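Local structure of carboxynorspermidine decarboxylase (Campylobacter jejuni subsp. jejuni 81116, 3N29) at residues E197-H202 against K217-K222; K256-S259 against G263-V266; I136-L141 against H145-K150; Y117-K122 against S179-R184. The protein probably catalyses the pyridoxal-5'-phosphate-dependent decarboxylation of carboxynorspermidine to norspermidine, a step of polyamine synthesis. All blocks are in the same frame, centred on the assembly; numbering follows the deposited sequence.

In the fold
All four contacts lie in the eight-stranded parallel beta/alpha barrel that carries the cofactor. Along the chain, contact 4 opens on strand 113-118 and closes only in the loop before strand 198-200; contact 3, on the neighbouring strand 135-138, falls within that span, and contacts 1 and 2 follow in series. Contacts 3 and 4 touch, with centres about 10 Å apart. Contacts 1 and 2 also touch, centres about 12 Å apart, where helices 209-223 and 248-262 pack side by side. Contacts 2 and 3 are separated by about 24 Å between centres. Contact 1 thus supplies His-200 and His-202 to the cofactor pocket, while contacts 3 and 4 lie where the two subunits meet.

Contact 1 of 4, residues E197-H202 against K217-K222. With PLP (pyridoxal-5'-phosphate), chain C.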
loop_
_atom_site.group_PDB
_atom_site.type_symbol
_atom_site.label_atom_id
_atom_site.label_comp_id
_atom_site.label_asym_id
_atom_site.label_seq_id
_atom_site.Cartn_x
_atom_site.Cartn_y
_atom_site.Cartn_z
ATOM N N GLU A 197 -27.283 -16.482 16.837
ATOM C CA GLU A 197 -26.852 -17.842 17.118
ATOM C C GLU A 197 -25.402 -17.930 17.546
ATOM O O GLU A 197 -24.971 -18.973 18.010
ATOM C CB GLU A 197 -27.130 -18.776 15.919
ATOM C CG GLU A 197 -28.585 -19.239 15.869
ATOM C CD GLU A 197 -28.922 -20.104 14.611
ATOM O OE1 GLU A 197 -28.069 -20.308 13.728
ATOM O OE2 GLU A 197 -30.050 -20.613 14.510
ATOM N N GLY A 198 -24.616 -16.856 17.344
ATOM C CA GLY A 198 -23.237 -16.912 17.733
ATOM C C GLY A 198 -22.662 -15.607 18.261
ATOM O O GLY A 198 -23.158 -14.494 17.980
ATOM N N LEU A 199 -21.577 -15.753 18.990
ATOM C CA LEU A 199 -20.752 -14.609 19.382
ATOM C C LEU A 199 -19.360 -14.743 18.832
ATOM O O LEU A 199 -18.821 -15.890 18.685
ATOM C CB LEU A 199 -20.713 -14.513 20.898
ATOM C CG LEU A 199 -22.024 -14.181 21.614
ATOM C CD1 LEU A 199 -21.794 -14.315 23.111
ATOM C CD2 LEU A 199 -22.625 -12.740 21.230
ATOM N N HIS A 200 -18.770 -13.596 18.513
ATOM C CA HIS A 200 -17.489 -13.543 17.856
ATOM C C HIS A 200 -16.577 -12.565 18.589
ATOM O O HIS A 200 -17.028 -11.506 18.988
ATOM C CB HIS A 200 -17.715 -13.073 16.413
ATOM C CG HIS A 200 -16.463 -12.887 15.627
ATOM N ND1 HIS A 200 -15.716 -11.730 15.705
ATOM C CD2 HIS A 200 -15.875 -13.655 14.680
ATOM C CE1 HIS A 200 -14.673 -11.831 14.892
ATOM N NE2 HIS A 200 -14.755 -12.976 14.231
ATOM N N PHE A 201 -15.329 -12.928 18.825
ATOM C CA PHE A 201 -14.286 -11.941 19.145
ATOM C C PHE A 201 -13.044 -12.110 18.263
ATOM O O PHE A 201 -12.773 -13.205 17.757
ATOM C CB PHE A 201 -13.916 -11.852 20.637
ATOM C CG PHE A 201 -13.234 -13.068 21.193
ATOM C CD1 PHE A 201 -11.849 -13.229 21.079
ATOM C CD2 PHE A 201 -13.991 -14.059 21.814
ATOM C CE1 PHE A 201 -11.225 -14.396 21.538
ATOM C CE2 PHE A 201 -13.412 -15.229 22.314
ATOM C CZ PHE A 201 -12.014 -15.404 22.189
ATOM N N HIS A 202 -12.298 -11.012 18.125
ATOM C CA HIS A 202 -10.959 -11.036 17.581
ATOM C C HIS A 202 -10.131 -10.015 18.320
ATOM O O HIS A 202 -10.365 -8.801 18.242
ATOM C CB HIS A 202 -10.941 -10.883 16.030
ATOM C CG HIS A 202 -9.569 -10.719 15.449
ATOM N ND1 HIS A 202 -8.736 -11.781 15.180
ATOM C CD2 HIS A 202 -8.884 -9.599 15.077
ATOM C CE1 HIS A 202 -7.595 -11.330 14.683
ATOM N NE2 HIS A 202 -7.660 -10.003 14.606
ATOM N N LYS A 217 -10.763 -15.711 29.595
ATOM C CA LYS A 217 -11.152 -15.364 30.959
ATOM C C LYS A 217 -11.973 -14.072 31.022
ATOM O O LYS A 217 -13.014 -14.030 31.736
ATOM C CB LYS A 217 -9.946 -15.291 31.886
ATOM C CG LYS A 217 -9.243 -16.648 32.076
ATOM C CD LYS A 217 -8.212 -16.620 33.224
ATOM C CE LYS A 217 -7.249 -17.777 33.058
ATOM N NZ LYS A 217 -6.359 -18.095 34.200
ATOM N N VAL A 218 -11.521 -13.034 30.292
ATOM C CA VAL A 218 -12.219 -11.749 30.270
ATOM C C VAL A 218 -13.554 -11.844 29.506
ATOM O O VAL A 218 -14.583 -11.330 29.924
ATOM C CB VAL A 218 -11.324 -10.632 29.696
ATOM C CG1 VAL A 218 -12.115 -9.284 29.660
ATOM C CG2 VAL A 218 -10.061 -10.514 30.506
ATOM N N PHE A 219 -13.545 -12.550 28.401
ATOM C CA PHE A 219 -14.779 -12.783 27.643
ATOM C C PHE A 219 -15.865 -13.509 28.455
ATOM O O PHE A 219 -17.054 -13.121 28.406
ATOM C CB PHE A 219 -14.418 -13.571 26.407
ATOM C CG PHE A 219 -15.597 -13.948 25.538
ATOM C CD1 PHE A 219 -16.342 -12.984 24.889
ATOM C CD2 PHE A 219 -15.923 -15.289 25.340
ATOM C CE1 PHE A 219 -17.435 -13.349 24.045
ATOM C CE2 PHE A 219 -16.993 -15.671 24.501
ATOM C CZ PHE A 219 -17.764 -14.699 23.862
ATOM N N GLU A 220 -15.489 -14.571 29.182
ATOM C CA GLU A 220 -16.485 -15.256 30.014
ATOM C C GLU A 220 -16.959 -14.410 31.185
ATOM O O GLU A 220 -18.131 -14.448 31.569
ATOM C CB GLU A 220 -15.950 -16.611 30.519
ATOM C CG GLU A 220 -15.600 -17.525 29.382
ATOM C CD GLU A 220 -15.176 -18.909 29.880
ATOM O OE1 GLU A 220 -15.939 -19.493 30.651
ATOM O OE2 GLU A 220 -14.095 -19.381 29.495
ATOM N N GLU A 221 -16.053 -13.623 31.739
ATOM C CA GLU A 221 -16.421 -12.791 32.859
ATOM C C GLU A 221 -17.466 -11.752 32.386
ATOM O O GLU A 221 -18.500 -11.604 33.031
ATOM C CB GLU A 221 -15.184 -12.149 33.455
ATOM C CG GLU A 221 -15.364 -11.587 34.822
ATOM C CD GLU A 221 -14.666 -10.251 34.949
ATOM O OE1 GLU A 221 -13.742 -10.133 35.776
ATOM O OE2 GLU A 221 -15.024 -9.321 34.187
ATOM N N LYS A 222 -17.224 -11.092 31.260
ATOM C CA LYS A 222 -18.109 -10.031 30.814
ATOM C C LYS A 222 -19.352 -10.472 30.016
ATOM O O LYS A 222 -20.393 -9.806 30.083
ATOM C CB LYS A 222 -17.327 -8.995 29.987
ATOM C CG LYS A 222 -16.437 -8.043 30.777
ATOM C CD LYS A 222 -15.530 -7.204 29.775
ATOM C CE LYS A 222 -14.964 -5.875 30.358
ATOM N NZ LYS A 222 -13.469 -5.714 30.158
HETATM N N1 PLP C . -10.605 -12.599 12.096
HETATM C C2 PLP C . -10.769 -11.243 12.061
HETATM C C2A PLP C . -12.112 -10.638 12.382
HETATM C C3 PLP C . -9.656 -10.437 11.667
HETATM O O3 PLP C . -9.800 -9.050 11.607
HETATM C C4 PLP C . -8.420 -11.028 11.339
HETATM C C4A PLP C . -7.262 -10.151 10.882
HETATM C C5 PLP C . -8.270 -12.420 11.439
HETATM C C6 PLP C . -9.396 -13.177 11.823
HETATM C C5A PLP C . -6.965 -13.109 11.114
HETATM O O4P PLP C . -5.896 -12.578 11.856
HETATM P P PLP C . -4.440 -13.178 11.779
HETATM O O1P PLP C . -4.055 -13.186 10.311
HETATM O O2P PLP C . -4.500 -14.627 12.319
HETATM O O3P PLP C . -3.576 -12.395 12.658
#
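In the beta-alpha-beta unit formed by strand 198-200, helix 209-223 and strand 232-234 of the barrel, Phe-219 of the helix packs down on Leu-199 and Phe-201 of the strand segment. The two phenylalanines form an edge-to-face pair, with ring centroids 5.0 Å apart and planes inclined at 51°. Phe-201 brings its CD2-CE2 edge over the middle of the Phe-219 face, and its CE2 lies 3.9 Å from CD2 of Phe-219. Leu-199 reaches the far end of the same ring, its CD1 4.1 Å from Phe-219 CZ. On the helix, Phe-219 has CG anti to the backbone N (chi1 178°), and this torsion carries its ring down to the strand. Phe-258 of the next helix and Val-233 of the next strand also touch Phe-219.

The alternate residues of the strand segment serve the cofactor. His-202 lays its imidazole flat over the pyridine ring of pyridoxal-5'-phosphate, with CE1 of His-202 3.5 Å from C4 of the cofactor. A hydrogen bond from Gly-237 N to ND1 fixes the turn of that imidazole. His-200 meets the cofactor methyl C2A at its ring edge, CE1 to C2A being 3.8 Å, while its NE2 is hydrogen-bonded to Glu-269 OE1. The division is chemical: aromatic and aliphatic carbon fills the strand-helix interface, and imidazoles line the cofactor pocket.

Contact 2 of 4, residues K256-S259 against G263-V266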
loop_
_atom_site.group_PDB
_atom_site.type_symbol
_atom_site.label_atom_id
_atom_site.label_comp_id
_atom_site.label_asym_id
_atom_site.label_seq_id
_atom_site.Cartn_x
_atom_site.Cartn_y
_atom_site.Cartn_z
ATOM N N LYS A 256 -11.616 -27.179 23.602
ATOM C CA LYS A 256 -12.454 -28.332 24.027
ATOM C C LYS A 256 -13.293 -28.035 25.318
ATOM O O LYS A 256 -14.513 -28.304 25.391
ATOM C CB LYS A 256 -11.548 -29.556 24.176
ATOM C CG LYS A 256 -12.233 -30.747 24.741
ATOM C CD LYS A 256 -11.614 -32.098 24.271
ATOM C CE LYS A 256 -12.668 -33.184 24.419
ATOM N NZ LYS A 256 -12.223 -34.518 23.888
ATOM N N ASN A 257 -12.643 -27.504 26.348
ATOM C CA ASN A 257 -13.355 -27.083 27.583
ATOM C C ASN A 257 -14.464 -26.066 27.317
ATOM O O ASN A 257 -15.559 -26.140 27.835
ATOM C CB ASN A 257 -12.329 -26.539 28.570
ATOM C CG ASN A 257 -11.392 -27.622 29.021
ATOM O OD1 ASN A 257 -11.733 -28.792 28.923
ATOM N ND2 ASN A 257 -10.234 -27.262 29.512
ATOM N N PHE A 258 -14.191 -25.117 26.444
ATOM C CA PHE A 258 -15.124 -24.036 26.264
ATOM C C PHE A 258 -16.360 -24.607 25.592
ATOM O O PHE A 258 -17.510 -24.297 25.991
ATOM C CB PHE A 258 -14.483 -22.916 25.430
ATOM C CG PHE A 258 -15.307 -21.689 25.350
ATOM C CD1 PHE A 258 -15.082 -20.626 26.208
ATOM C CD2 PHE A 258 -16.318 -21.581 24.426
ATOM C CE1 PHE A 258 -15.874 -19.483 26.119
ATOM C CE2 PHE A 258 -17.099 -20.430 24.345
ATOM C CZ PHE A 258 -16.867 -19.407 25.160
ATOM N N SER A 259 -16.120 -25.434 24.585
ATOM C CA SER A 259 -17.140 -26.091 23.812
ATOM C C SER A 259 -18.099 -26.881 24.719
ATOM O O SER A 259 -19.341 -26.763 24.602
ATOM C CB SER A 259 -16.488 -27.097 22.849
ATOM O OG SER A 259 -17.506 -27.636 22.046
ATOM N N GLY A 263 -21.773 -25.798 25.553
ATOM C CA GLY A 263 -22.450 -26.552 24.503
ATOM C C GLY A 263 -22.506 -25.852 23.175
ATOM O O GLY A 263 -23.607 -25.743 22.578
ATOM N N VAL A 264 -21.320 -25.359 22.726
ATOM C CA VAL A 264 -21.191 -24.552 21.548
ATOM C C VAL A 264 -20.097 -25.135 20.601
ATOM O O VAL A 264 -19.174 -25.827 21.015
ATOM C CB VAL A 264 -20.845 -23.049 21.866
ATOM C CG1 VAL A 264 -22.003 -22.349 22.534
ATOM C CG2 VAL A 264 -19.557 -22.917 22.694
ATOM N N GLN A 265 -20.283 -24.898 19.327
ATOM C CA GLN A 265 -19.292 -25.242 18.322
ATOM C C GLN A 265 -18.332 -24.007 18.322
ATOM O O GLN A 265 -18.771 -22.869 18.188
ATOM C CB GLN A 265 -19.996 -25.370 16.978
ATOM C CG GLN A 265 -19.072 -25.506 15.724
ATOM C CD GLN A 265 -18.184 -26.682 15.883
ATOM O OE1 GLN A 265 -16.975 -26.567 16.109
ATOM N NE2 GLN A 265 -18.774 -27.831 15.821
ATOM N N VAL A 266 -17.043 -24.252 18.467
ATOM C CA VAL A 266 -16.054 -23.183 18.472
ATOM C C VAL A 266 -15.475 -23.111 17.067
ATOM O O VAL A 266 -15.258 -24.139 16.423
ATOM C CB VAL A 266 -14.878 -23.502 19.449
ATOM C CG1 VAL A 266 -13.782 -22.497 19.266
ATOM C CG2 VAL A 266 -15.356 -23.467 20.935
HETATM O O HOH W 1 -16.123 -26.953 19.278
#
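Gly-263 begins the turn by which helix 248-262 runs into strand 265-268, the last strand of the beta/alpha barrel, and it meets Ser-259 through the backbone. Its positive phi, 63°, takes the chain out of the helix, and its N makes a weak, strongly bent hydrogen bond to Ser-259 O, with an N-H...O angle of 117°. Val-264 N makes a straighter hydrogen bond of 3.1 Å to the same oxygen, Ser-259 O, lying in the carbonyl plane on a lone pair. The carbonyl of Val-264 in turn receives the hydroxyl of Ser-259, Ser-259 OG to Val-264 O 2.7 Å, almost head-on to the oxygen. Ser-259 thus holds Val-264 through both its backbone and its side chain. The CG2 methyl of Val-264 rests 3.9 Å from CE2 of Phe-258, a ring that also packs against Leu-216 of helix 209-223. Beyond Gln-265, which pairs through its backbone with Lys-231 and Val-233, Val-266 points back toward the helix and sets its CG2 4.1 Å from Phe-258 CD2. A single water completes the join: it accepts from Val-266 N at 3.0 Å and donates to Ser-259 OG at 3.2 Å.

Contact 3 of 4, residues I136-L141 against H145-K150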
loop_
_atom_site.group_PDB
_atom_site.type_symbol
_atom_site.label_atom_id
_atom_site.label_comp_id
_atom_site.label_asym_id
_atom_site.label_seq_id
_atom_site.Cartn_x
_atom_site.Cartn_y
_atom_site.Cartn_z
ATOM N N ILE A 136 -23.097 -14.778 9.232
ATOM C CA ILE A 136 -22.869 -13.353 9.149
ATOM C C ILE A 136 -22.729 -12.779 10.565
ATOM O O ILE A 136 -23.567 -13.000 11.442
ATOM C CB ILE A 136 -23.950 -12.657 8.352
ATOM C CG1 ILE A 136 -23.893 -13.085 6.867
ATOM C CG2 ILE A 136 -23.748 -11.074 8.357
ATOM C CD1 ILE A 136 -25.192 -12.616 6.044
ATOM N N VAL A 137 -21.674 -11.991 10.789
ATOM C CA VAL A 137 -21.426 -11.460 12.121
ATOM C C VAL A 137 -21.495 -9.986 11.994
ATOM O O VAL A 137 -20.789 -9.391 11.128
ATOM C CB VAL A 137 -20.077 -11.847 12.691
ATOM C CG1 VAL A 137 -19.751 -11.046 13.976
ATOM C CG2 VAL A 137 -20.032 -13.341 12.937
ATOM N N PHE A 138 -22.366 -9.401 12.800
ATOM C CA PHE A 138 -22.487 -7.934 12.815
ATOM C C PHE A 138 -21.599 -7.255 13.858
ATOM O O PHE A 138 -21.280 -7.800 14.918
ATOM C CB PHE A 138 -23.941 -7.528 13.024
ATOM C CG PHE A 138 -24.899 -8.038 11.940
ATOM C CD1 PHE A 138 -24.909 -7.472 10.673
ATOM C CD2 PHE A 138 -25.759 -9.161 12.212
ATOM C CE1 PHE A 138 -25.772 -7.947 9.696
ATOM C CE2 PHE A 138 -26.591 -9.633 11.248
ATOM C CZ PHE A 138 -26.619 -9.008 9.978
ATOM N N ASN A 139 -21.223 -6.022 13.541
ATOM C CA ASN A 139 -20.377 -5.203 14.394
ATOM C C ASN A 139 -21.134 -4.347 15.459
ATOM O O ASN A 139 -20.546 -3.902 16.399
ATOM C CB ASN A 139 -19.496 -4.265 13.538
ATOM C CG ASN A 139 -18.472 -3.557 14.358
ATOM O OD1 ASN A 139 -18.547 -2.316 14.543
ATOM N ND2 ASN A 139 -17.545 -4.333 14.924
ATOM N N SER A 140 -22.437 -4.134 15.293
ATOM C CA SER A 140 -23.217 -3.344 16.189
ATOM C C SER A 140 -24.690 -3.843 16.142
ATOM O O SER A 140 -25.107 -4.464 15.170
ATOM C CB SER A 140 -23.168 -1.886 15.722
ATOM O OG SER A 140 -23.940 -1.728 14.507
ATOM N N LEU A 141 -25.473 -3.437 17.134
ATOM C CA LEU A 141 -26.901 -3.797 17.182
ATOM C C LEU A 141 -27.676 -3.156 16.037
ATOM O O LEU A 141 -28.558 -3.793 15.458
ATOM C CB LEU A 141 -27.502 -3.386 18.523
ATOM C CG LEU A 141 -26.984 -4.197 19.705
ATOM C CD1 LEU A 141 -27.670 -3.712 21.020
ATOM C CD2 LEU A 141 -27.224 -5.693 19.460
ATOM N N HIS A 145 -29.909 -4.998 13.460
ATOM C CA HIS A 145 -31.344 -4.709 13.323
ATOM C C HIS A 145 -31.677 -4.282 11.873
ATOM O O HIS A 145 -32.778 -4.499 11.392
ATOM C CB HIS A 145 -31.771 -3.656 14.319
ATOM C CG HIS A 145 -31.779 -4.141 15.742
ATOM N ND1 HIS A 145 -31.610 -3.305 16.825
ATOM C CD2 HIS A 145 -31.961 -5.376 16.252
ATOM C CE1 HIS A 145 -31.647 -4.010 17.939
ATOM N NE2 HIS A 145 -31.868 -5.272 17.617
ATOM N N LYS A 146 -30.753 -3.617 11.202
ATOM C CA LYS A 146 -31.023 -3.097 9.875
ATOM C C LYS A 146 -31.111 -4.267 8.853
ATOM O O LYS A 146 -31.894 -4.215 7.906
ATOM C CB LYS A 146 -29.903 -2.181 9.472
ATOM C CG LYS A 146 -30.123 -1.320 8.243
ATOM C CD LYS A 146 -28.769 -0.644 7.896
ATOM C CE LYS A 146 -28.912 0.449 6.866
ATOM N NZ LYS A 146 -28.169 1.705 7.289
ATOM N N PHE A 147 -30.275 -5.288 9.047
ATOM C CA PHE A 147 -30.111 -6.343 8.045
ATOM C C PHE A 147 -30.683 -7.679 8.459
ATOM O O PHE A 147 -30.613 -8.641 7.699
ATOM C CB PHE A 147 -28.631 -6.477 7.693
ATOM C CG PHE A 147 -28.090 -5.285 6.967
ATOM C CD1 PHE A 147 -28.672 -4.878 5.764
ATOM C CD2 PHE A 147 -27.007 -4.567 7.470
ATOM C CE1 PHE A 147 -28.174 -3.764 5.083
ATOM C CE2 PHE A 147 -26.528 -3.442 6.810
ATOM C CZ PHE A 147 -27.094 -3.044 5.618
ATOM N N GLN A 148 -31.289 -7.736 9.630
ATOM C CA GLN A 148 -31.912 -8.972 10.101
ATOM C C GLN A 148 -32.883 -9.537 9.047
ATOM O O GLN A 148 -32.840 -10.743 8.712
ATOM C CB GLN A 148 -32.600 -8.689 11.415
ATOM C CG GLN A 148 -33.498 -9.723 11.944
ATOM C CD GLN A 148 -33.820 -9.435 13.387
ATOM O OE1 GLN A 148 -33.835 -8.278 13.849
ATOM N NE2 GLN A 148 -33.987 -10.471 14.124
ATOM N N SER A 149 -33.719 -8.694 8.474
ATOM C CA SER A 149 -34.765 -9.204 7.557
ATOM C C SER A 149 -34.234 -9.632 6.181
ATOM O O SER A 149 -34.929 -10.324 5.475
ATOM C CB SER A 149 -35.879 -8.187 7.366
ATOM O OG SER A 149 -35.464 -7.191 6.452
ATOM N N LYS A 150 -33.003 -9.246 5.820
ATOM C CA LYS A 150 -32.400 -9.667 4.561
ATOM C C LYS A 150 -31.445 -10.844 4.788
ATOM O O LYS A 150 -30.797 -11.312 3.855
ATOM C CB LYS A 150 -31.630 -8.507 3.929
ATOM C CG LYS A 150 -32.443 -7.235 3.774
ATOM C CD LYS A 150 -33.314 -7.279 2.515
ATOM C CE LYS A 150 -33.326 -5.907 1.751
ATOM N NZ LYS A 150 -34.652 -5.208 1.795
#
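The backbone of His-145 bonds back to that of Leu-141 one helical turn earlier, His-145 N donating to Leu-141 O at 2.7 Å. Before it the chain leaves strand 135-138 and turns at Ser-140, the N-cap of helix 141-147; the hydroxyl of Ser-140 caps Gln-143 N and is also hydrogen-bonded to Asp-287 of the second subunit. The Leu-141 carbonyl has a second neighbour, the His-145 imidazole. Turned back along the helix with CG beside its own backbone N (chi1 -70°), that ring puts one face against the oxygen, which sits 3.1 Å above the ring plane, toward the rim. Deeper in, Phe-138 points from the strand toward the helix, and its CE1 meets CB of Phe-147 at 3.8 Å. The methylene comes in obliquely to the Phe-138 ring; the Phe-147 ring itself leads away, to Glu-123 and Ile-126 of helix 123-132. Phe-138 also packs on Leu-156 and Leu-158 of the next strand, and Ile-136 CG2 covers part of one face of its ring. Such a strand, capped turn and helix folded back over it make up the first half of a beta-alpha-beta crossover in a beta/alpha barrel.

Contact 4 of 4, residues Y117-K122 against S179-R184; sequences YSPAFK and SRLGIR
Leu-181 presses one methyl, CD2, against both Tyr-117 and Pro-119. The phenol oxygen comes closer, Tyr-117 OH lying 3.4 Å from Leu-181 CD2, and the two side chains meet at about a right angle. Tyr-117 reaches that far because CG stands opposite the backbone N, with chi1 at 157°, sending the ring out from the end of the strand. Pro-119 instead runs alongside the leucine, its CG 4.1 Å from Leu-181 CD2. With chi2 of Leu-181 at 169°, CD1 takes the extended position, and it is the other methyl, CD2, folded back on the CA side, that meets both partners. The same methyl sits 4.0 Å above the guanidinium plane of Arg-180, over its centre. That flat group is held by hydrogen bonds from NE and NH2 to the carbonyls of Gly-346 and Leu-350 in the second subunit. Each backbone is shaped by an ST turn: Ser-118 OG accepts from Ala-120 N, and Ser-179 OG accepts from Leu-181 N at 3.0 Å. The contact thus places the end of strand 113-118 beside the loop between strands 155-159 and 198-200, near the cofactor. Arg-159 of strand 155-159 touches both Tyr-117 and Leu-181, Val-137 of strand 135-138 packs on Tyr-117, and Phe-121 leans on helix 141-147.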
loop_
_atom_site.group_PDB
_atom_site.type_symbol
_atom_site.label_atom_id
_atom_site.label_comp_id
_atom_site.label_asym_id
_atom_site.label_seq_id
_atom_site.Cartn_x
_atom_site.Cartn_y
_atom_site.Cartn_z
ATOM N N TYR A 117 -17.877 -11.008 8.183
ATOM C CA TYR A 117 -17.948 -10.065 9.260
ATOM C C TYR A 117 -17.491 -8.767 8.631
ATOM O O TYR A 117 -16.464 -8.742 7.928
ATOM C CB TYR A 117 -16.948 -10.395 10.405
ATOM C CG TYR A 117 -16.675 -9.144 11.183
ATOM C CD1 TYR A 117 -17.666 -8.577 12.012
ATOM C CD2 TYR A 117 -15.460 -8.455 11.021
ATOM C CE1 TYR A 117 -17.434 -7.383 12.703
ATOM C CE2 TYR A 117 -15.226 -7.226 11.670
ATOM C CZ TYR A 117 -16.216 -6.682 12.493
ATOM O OH TYR A 117 -15.931 -5.490 13.112
ATOM N N SER A 118 -18.185 -7.690 8.928
ATOM C CA SER A 118 -17.718 -6.377 8.499
ATOM C C SER A 118 -18.085 -5.343 9.533
ATOM O O SER A 118 -19.149 -5.422 10.089
ATOM C CB SER A 118 -18.380 -5.991 7.222
ATOM O OG SER A 118 -18.032 -4.688 6.901
ATOM N N PRO A 119 -17.214 -4.360 9.764
ATOM C CA PRO A 119 -17.676 -3.231 10.620
ATOM C C PRO A 119 -18.763 -2.383 10.020
ATOM O O PRO A 119 -19.356 -1.614 10.730
ATOM C CB PRO A 119 -16.402 -2.371 10.799
ATOM C CG PRO A 119 -15.295 -3.172 10.203
ATOM C CD PRO A 119 -15.810 -4.232 9.338
ATOM N N ALA A 120 -18.976 -2.517 8.722
ATOM C CA ALA A 120 -19.733 -1.585 7.887
ATOM C C ALA A 120 -20.458 -2.233 6.743
ATOM O O ALA A 120 -20.087 -1.908 5.645
ATOM C CB ALA A 120 -18.752 -0.520 7.252
ATOM N N PHE A 121 -21.432 -3.151 6.924
ATOM C CA PHE A 121 -22.177 -3.719 5.763
ATOM C C PHE A 121 -23.008 -2.651 5.066
ATOM O O PHE A 121 -23.579 -1.788 5.718
ATOM C CB PHE A 121 -23.128 -4.876 6.127
ATOM C CG PHE A 121 -22.439 -6.154 6.555
ATOM C CD1 PHE A 121 -21.755 -6.945 5.644
ATOM C CD2 PHE A 121 -22.493 -6.558 7.863
ATOM C CE1 PHE A 121 -21.067 -8.096 6.045
ATOM C CE2 PHE A 121 -21.839 -7.685 8.275
ATOM C CZ PHE A 121 -21.115 -8.487 7.348
ATOM N N LYS A 122 -23.130 -2.744 3.746
ATOM C CA LYS A 122 -23.905 -1.758 2.987
ATOM C C LYS A 122 -25.146 -2.408 2.335
ATOM O O LYS A 122 -25.145 -3.587 1.959
ATOM C CB LYS A 122 -23.024 -1.088 1.936
ATOM C CG LYS A 122 -21.986 -0.119 2.540
ATOM C CD LYS A 122 -20.963 0.383 1.483
ATOM C CE LYS A 122 -21.552 1.282 0.460
ATOM N NZ LYS A 122 -20.374 1.716 -0.431
ATOM N N SER A 179 -12.016 1.600 20.640
ATOM C CA SER A 179 -12.160 0.697 19.501
ATOM C C SER A 179 -13.597 0.687 18.989
ATOM O O SER A 179 -14.593 0.614 19.748
ATOM C CB SER A 179 -11.728 -0.757 19.828
ATOM O OG SER A 179 -12.029 -1.611 18.702
ATOM N N ARG A 180 -13.684 0.694 17.660
ATOM C CA ARG A 180 -14.912 0.640 16.961
ATOM C C ARG A 180 -15.331 -0.758 16.708
ATOM O O ARG A 180 -16.369 -0.938 16.147
ATOM C CB ARG A 180 -14.810 1.393 15.603
ATOM C CG ARG A 180 -14.048 0.614 14.569
ATOM C CD ARG A 180 -13.516 1.549 13.481
ATOM N NE ARG A 180 -13.040 0.776 12.350
ATOM C CZ ARG A 180 -11.898 0.104 12.330
ATOM N NH1 ARG A 180 -11.119 0.110 13.391
ATOM N NH2 ARG A 180 -11.558 -0.565 11.251
ATOM N N LEU A 181 -14.533 -1.766 17.098
ATOM C CA LEU A 181 -14.821 -3.163 16.715
ATOM C C LEU A 181 -15.468 -3.901 17.879
ATOM O O LEU A 181 -14.929 -3.981 19.000
ATOM C CB LEU A 181 -13.571 -3.875 16.263
ATOM C CG LEU A 181 -12.771 -3.175 15.148
ATOM C CD1 LEU A 181 -11.379 -3.814 14.939
ATOM C CD2 LEU A 181 -13.576 -3.184 13.905
ATOM N N GLY A 182 -16.646 -4.426 17.571
ATOM C CA GLY A 182 -17.513 -5.117 18.521
ATOM C C GLY A 182 -18.373 -4.241 19.408
ATOM O O GLY A 182 -18.169 -3.038 19.546
ATOM N N ILE A 183 -19.289 -4.921 20.096
ATOM C CA ILE A 183 -20.219 -4.365 21.052
ATOM C C ILE A 183 -19.702 -4.680 22.493
ATOM O O ILE A 183 -19.262 -5.840 22.767
ATOM C CB ILE A 183 -21.609 -5.082 20.778
ATOM C CG1 ILE A 183 -22.067 -4.885 19.318
ATOM C CG2 ILE A 183 -22.719 -4.651 21.726
ATOM C CD1 ILE A 183 -23.155 -5.914 18.941
ATOM N N ARG A 184 -19.710 -3.683 23.395
ATOM C CA ARG A 184 -19.234 -3.844 24.765
ATOM C C ARG A 184 -20.355 -4.551 25.547
ATOM O O ARG A 184 -21.540 -4.499 25.161
ATOM C CB ARG A 184 -18.837 -2.516 25.403
ATOM C CG ARG A 184 -17.622 -1.896 24.782
ATOM C CD ARG A 184 -17.283 -0.533 25.399
ATOM N NE ARG A 184 -18.340 0.425 25.102
ATOM C CZ ARG A 184 -18.493 1.596 25.738
ATOM N NH1 ARG A 184 -17.629 1.988 26.662
ATOM N NH2 ARG A 184 -19.485 2.405 25.407
#